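Side-chain contacts in ribosomal RNA small subunit methyltransferase E (Neisseria gonorrhoeae, PDB 5VM8), which probably methylates N3 of a specific uridine in 16S ribosomal RNA, using S-adenosyl methionine as the methyl donor: residues A[26-29]-A[30-34]; A[123-126]-A[127-130]. One frame throughout, in Å; residues are numbered along the deposited sequence.

Contact 1: residues A[26-29]-A[30-34]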
# COMPACT_ATOMS: atom_id res chain seq x y z
N LEU A 26 12.07 -10.87 19.79
CA LEU A 26 11.71 -10.43 18.44
C LEU A 26 11.83 -11.57 17.44
O LEU A 26 12.66 -12.47 17.61
CB LEU A 26 12.62 -9.27 18.01
CG LEU A 26 12.55 -8.01 18.87
CD1 LEU A 26 13.77 -7.14 18.65
CD2 LEU A 26 11.27 -7.24 18.55
N PRO A 27 11.03 -11.55 16.37
CA PRO A 27 11.02 -12.66 15.41
C PRO A 27 12.28 -12.71 14.55
O PRO A 27 13.10 -11.80 14.53
CB PRO A 27 9.78 -12.37 14.55
CG PRO A 27 9.62 -10.91 14.63
CD PRO A 27 10.06 -10.50 16.00
N ASP A 28 12.39 -13.81 13.79
CA ASP A 28 13.60 -14.07 13.01
C ASP A 28 13.84 -13.00 11.95
O ASP A 28 14.99 -12.70 11.63
CB ASP A 28 13.48 -15.45 12.35
CG ASP A 28 14.76 -15.90 11.67
OD1 ASP A 28 15.73 -16.23 12.38
OD2 ASP A 28 14.78 -15.94 10.42
N ASN A 29 12.77 -12.41 11.40
CA ASN A 29 12.94 -11.38 10.37
C ASN A 29 13.45 -10.07 10.96
O ASN A 29 14.18 -9.33 10.27
CB ASN A 29 11.63 -11.15 9.62
CG ASN A 29 10.57 -10.47 10.48
OD1 ASN A 29 10.58 -10.57 11.70
ND2 ASN A 29 9.66 -9.77 9.82
N ILE A 30 13.09 -9.75 12.20
CA ILE A 30 13.59 -8.53 12.81
C ILE A 30 15.03 -8.71 13.26
O ILE A 30 15.80 -7.74 13.30
CB ILE A 30 12.66 -8.12 13.98
CG1 ILE A 30 11.28 -7.74 13.44
CG2 ILE A 30 13.26 -7.00 14.81
CD1 ILE A 30 10.36 -7.13 14.48
N VAL A 31 15.44 -9.95 13.55
CA VAL A 31 16.82 -10.23 13.92
C VAL A 31 17.76 -9.93 12.76
O VAL A 31 18.77 -9.23 12.92
CB VAL A 31 16.96 -11.69 14.39
CG1 VAL A 31 18.43 -12.02 14.68
CG2 VAL A 31 16.09 -11.96 15.59
N ARG A 32 17.45 -10.47 11.57
CA ARG A 32 18.29 -10.20 10.40
C ARG A 32 18.29 -8.72 10.07
O ARG A 32 19.32 -8.16 9.69
CB ARG A 32 17.79 -11.01 9.20
CG ARG A 32 17.53 -12.47 9.49
CD ARG A 32 17.43 -13.24 8.18
NE ARG A 32 16.46 -14.33 8.25
CZ ARG A 32 15.19 -14.23 7.88
NH1 ARG A 32 14.38 -15.27 7.98
NH2 ARG A 32 14.72 -13.07 7.42
N HIS A 33 17.13 -8.07 10.22
CA HIS A 33 17.00 -6.64 9.96
C HIS A 33 17.87 -5.83 10.92
O HIS A 33 18.56 -4.89 10.51
CB HIS A 33 15.52 -6.25 10.07
CG HIS A 33 15.11 -5.07 9.24
ND1 HIS A 33 16.01 -4.12 8.79
CD2 HIS A 33 13.90 -4.68 8.78
CE1 HIS A 33 15.36 -3.20 8.09
NE2 HIS A 33 14.08 -3.52 8.07
N LEU A 34 17.86 -6.18 12.21
CA LEU A 34 18.69 -5.48 13.19
C LEU A 34 20.17 -5.65 12.89
O LEU A 34 20.94 -4.70 13.00
CB LEU A 34 18.38 -5.99 14.59
CG LEU A 34 17.08 -5.47 15.20
CD1 LEU A 34 16.72 -6.28 16.42
CD2 LEU A 34 17.21 -4.00 15.54

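Contact 2: residues A[123-126]-A[127-130]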
# COMPACT_ATOMS: atom_id res chain seq x y z
N ARG A 123 3.04 -14.56 -14.85
CA ARG A 123 2.71 -15.95 -14.60
C ARG A 123 2.26 -16.10 -13.15
O ARG A 123 2.95 -15.68 -12.23
CB ARG A 123 3.95 -16.80 -14.90
CG ARG A 123 3.79 -18.25 -14.58
CD ARG A 123 4.60 -19.11 -15.49
NE ARG A 123 4.34 -20.50 -15.18
CZ ARG A 123 5.29 -21.40 -14.99
NH1 ARG A 123 6.56 -21.06 -15.09
NH2 ARG A 123 4.96 -22.65 -14.72
N LEU A 124 1.07 -16.69 -12.95
CA LEU A 124 0.54 -16.85 -11.59
C LEU A 124 0.19 -18.29 -11.20
O LEU A 124 -0.32 -18.48 -10.09
CB LEU A 124 -0.70 -15.97 -11.39
CG LEU A 124 -0.60 -14.45 -11.61
CD1 LEU A 124 -1.94 -13.83 -11.44
CD2 LEU A 124 0.39 -13.79 -10.66
N ASP A 125 0.46 -19.29 -12.05
CA ASP A 125 0.08 -20.67 -11.74
C ASP A 125 0.99 -21.28 -10.68
O ASP A 125 2.06 -20.75 -10.34
CB ASP A 125 0.11 -21.53 -13.00
CG ASP A 125 1.41 -21.40 -13.77
OD1 ASP A 125 1.55 -20.41 -14.52
OD2 ASP A 125 2.29 -22.27 -13.63
N GLY A 126 0.56 -22.44 -10.18
CA GLY A 126 1.29 -23.12 -9.12
C GLY A 126 1.26 -22.31 -7.84
O GLY A 126 0.25 -21.69 -7.48
N GLU A 127 2.41 -22.28 -7.15
CA GLU A 127 2.59 -21.45 -5.96
C GLU A 127 2.90 -19.99 -6.28
O GLU A 127 3.05 -19.20 -5.34
CB GLU A 127 3.71 -22.02 -5.09
CG GLU A 127 3.32 -23.28 -4.35
CD GLU A 127 4.18 -23.50 -3.13
OE1 GLU A 127 5.41 -23.58 -3.27
OE2 GLU A 127 3.61 -23.57 -2.02
N ARG A 128 2.98 -19.61 -7.56
CA ARG A 128 3.47 -18.27 -7.89
C ARG A 128 2.58 -17.17 -7.34
O ARG A 128 3.08 -16.14 -6.87
CB ARG A 128 3.62 -18.10 -9.40
CG ARG A 128 4.81 -18.87 -9.96
CD ARG A 128 4.69 -19.06 -11.45
NE ARG A 128 5.76 -19.90 -11.95
CZ ARG A 128 5.79 -21.22 -11.85
NH1 ARG A 128 4.79 -21.88 -11.28
NH2 ARG A 128 6.84 -21.88 -12.31
N ALA A 129 1.26 -17.35 -7.40
CA ALA A 129 0.38 -16.28 -6.95
C ALA A 129 0.61 -15.97 -5.47
O ALA A 129 0.81 -14.81 -5.09
CB ALA A 129 -1.08 -16.66 -7.20
N ALA A 130 0.67 -17.01 -4.64
CA ALA A 130 0.96 -16.84 -3.22
C ALA A 130 2.34 -16.23 -2.99
O ALA A 130 2.52 -15.39 -2.10
CB ALA A 130 0.86 -18.19 -2.50
O HOH W 1 -0.31 -19.45 -5.83

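Contact 1: residues A[26-29]-A[30-34]
Asp28 and Arg32 meet one turn apart at the N-terminal end of helix 28-36, in the PUA domain, where Pro27 holds the N-cap position. The carboxylate reaches the guanidinium through one oxygen: OD2 of Asp28 lies 2.6 Å from NH1 of Arg32 in a salt bridge, with the two planes 81° apart, nearly perpendicular. Arg32 bends at chi3 (-146°), which folds its guanidinium back over the first turn and brings one face above the carbonyl oxygen of Asp28. The other flank of the turn is apolar. The side chain of Leu26 runs across that of Ile30 at about a right angle, its CD1 lying 3.9 Å from CG2 of Ile30 and touching CD1 of Leu34 as well. The CG1-CD1 branch of Ile30 crosses the proline ring at a slant, CD1 standing 3.7 Å from CD of Pro27. Leu14 packs against Leu26, Pro27 and Ile30, while Ala67 of strand 67-75 touches Leu26, Val31 and Leu34, so this flank seats the helix on the PUA sheet. The carbonyl of Pro27 opens the helical bonding: Val31 N donates to Pro27 O at 3.1 Å, and CG2 of Val31 lies 3.2 Å from Pro27 O.

Contact 2: residues A[123-126]-A[127-130]
The guanidinium groups of Arg123 and Arg128 lie flat on each other, centres 3.2 Å apart and planes inclined by 27°. CZ of Arg128 sits over the centre of the Arg123 group, whereas CZ of Arg123 is displaced toward the rim of the Arg128 group. At the edges the partners are oxygens of Asp125. Arg123 grips the carboxylate side-on, NE donating to OD1 in the plane of the group at 2.9 Å and NH2 to OD2 somewhat tilted from it, each oxygen using its syn lone pair. The edge of Arg128 takes the backbone instead: its NH1 donates to Asp125 O at 3.1 Å, a nearly straight bond (166°) in the guanidinium plane. OD2 of Asp125 is 3.5 Å from NH1 of Arg128 but well out of that plane, a salt bridge of charge alone. The carboxylate of Asp125, shared by both arginines, probably balances the charge of the stacked pair, and the three residues form one salt-bridge network.

Arg128 is extended from CG to NE, which carries its head group back alongside the loop, where CD packs 3.4 Å from CG of Arg123. Asp125 O also accepts the backbone N of Arg128, and the two donors approach from opposite faces of the carbonyl plane. That backbone bond closes a type II' beta turn from Asp125 to Arg128, with Gly126 at positive phi (66°). A water takes a hydrogen bond from Ala130 N and gives one to Gly126 O, bridging turn and helix.

The whole contact lies at the surface of the methyltransferase domain, where the loop following strand 111-116 turns into helix 128-147; Arg132, further along that helix, donates through NH2 to Arg123 O and ties the loop to the helix again.

Overall arrangement
Contact 1 comes first along the chain, in the PUA domain at the start of helix 28-36; contact 2 follows in the methyltransferase domain, at the start of helix 128-147. They share no sheet: helix 28-36 packs on the mixed PUA sheet, whereas helix 128-147 belongs to the domain built round the parallel sheet of the knotted SPOUT fold. Their centres are 27 Å apart and their nearest atoms about 15 Å, with no touch. Helix 128-147 nevertheless links the two regions, since His33, in contact 1, hydrogen-bonds to Glu145 near its far end. Both contacts lie at the N-terminal ends of helices, and the second of these helices reaches back to the PUA domain through Glu145.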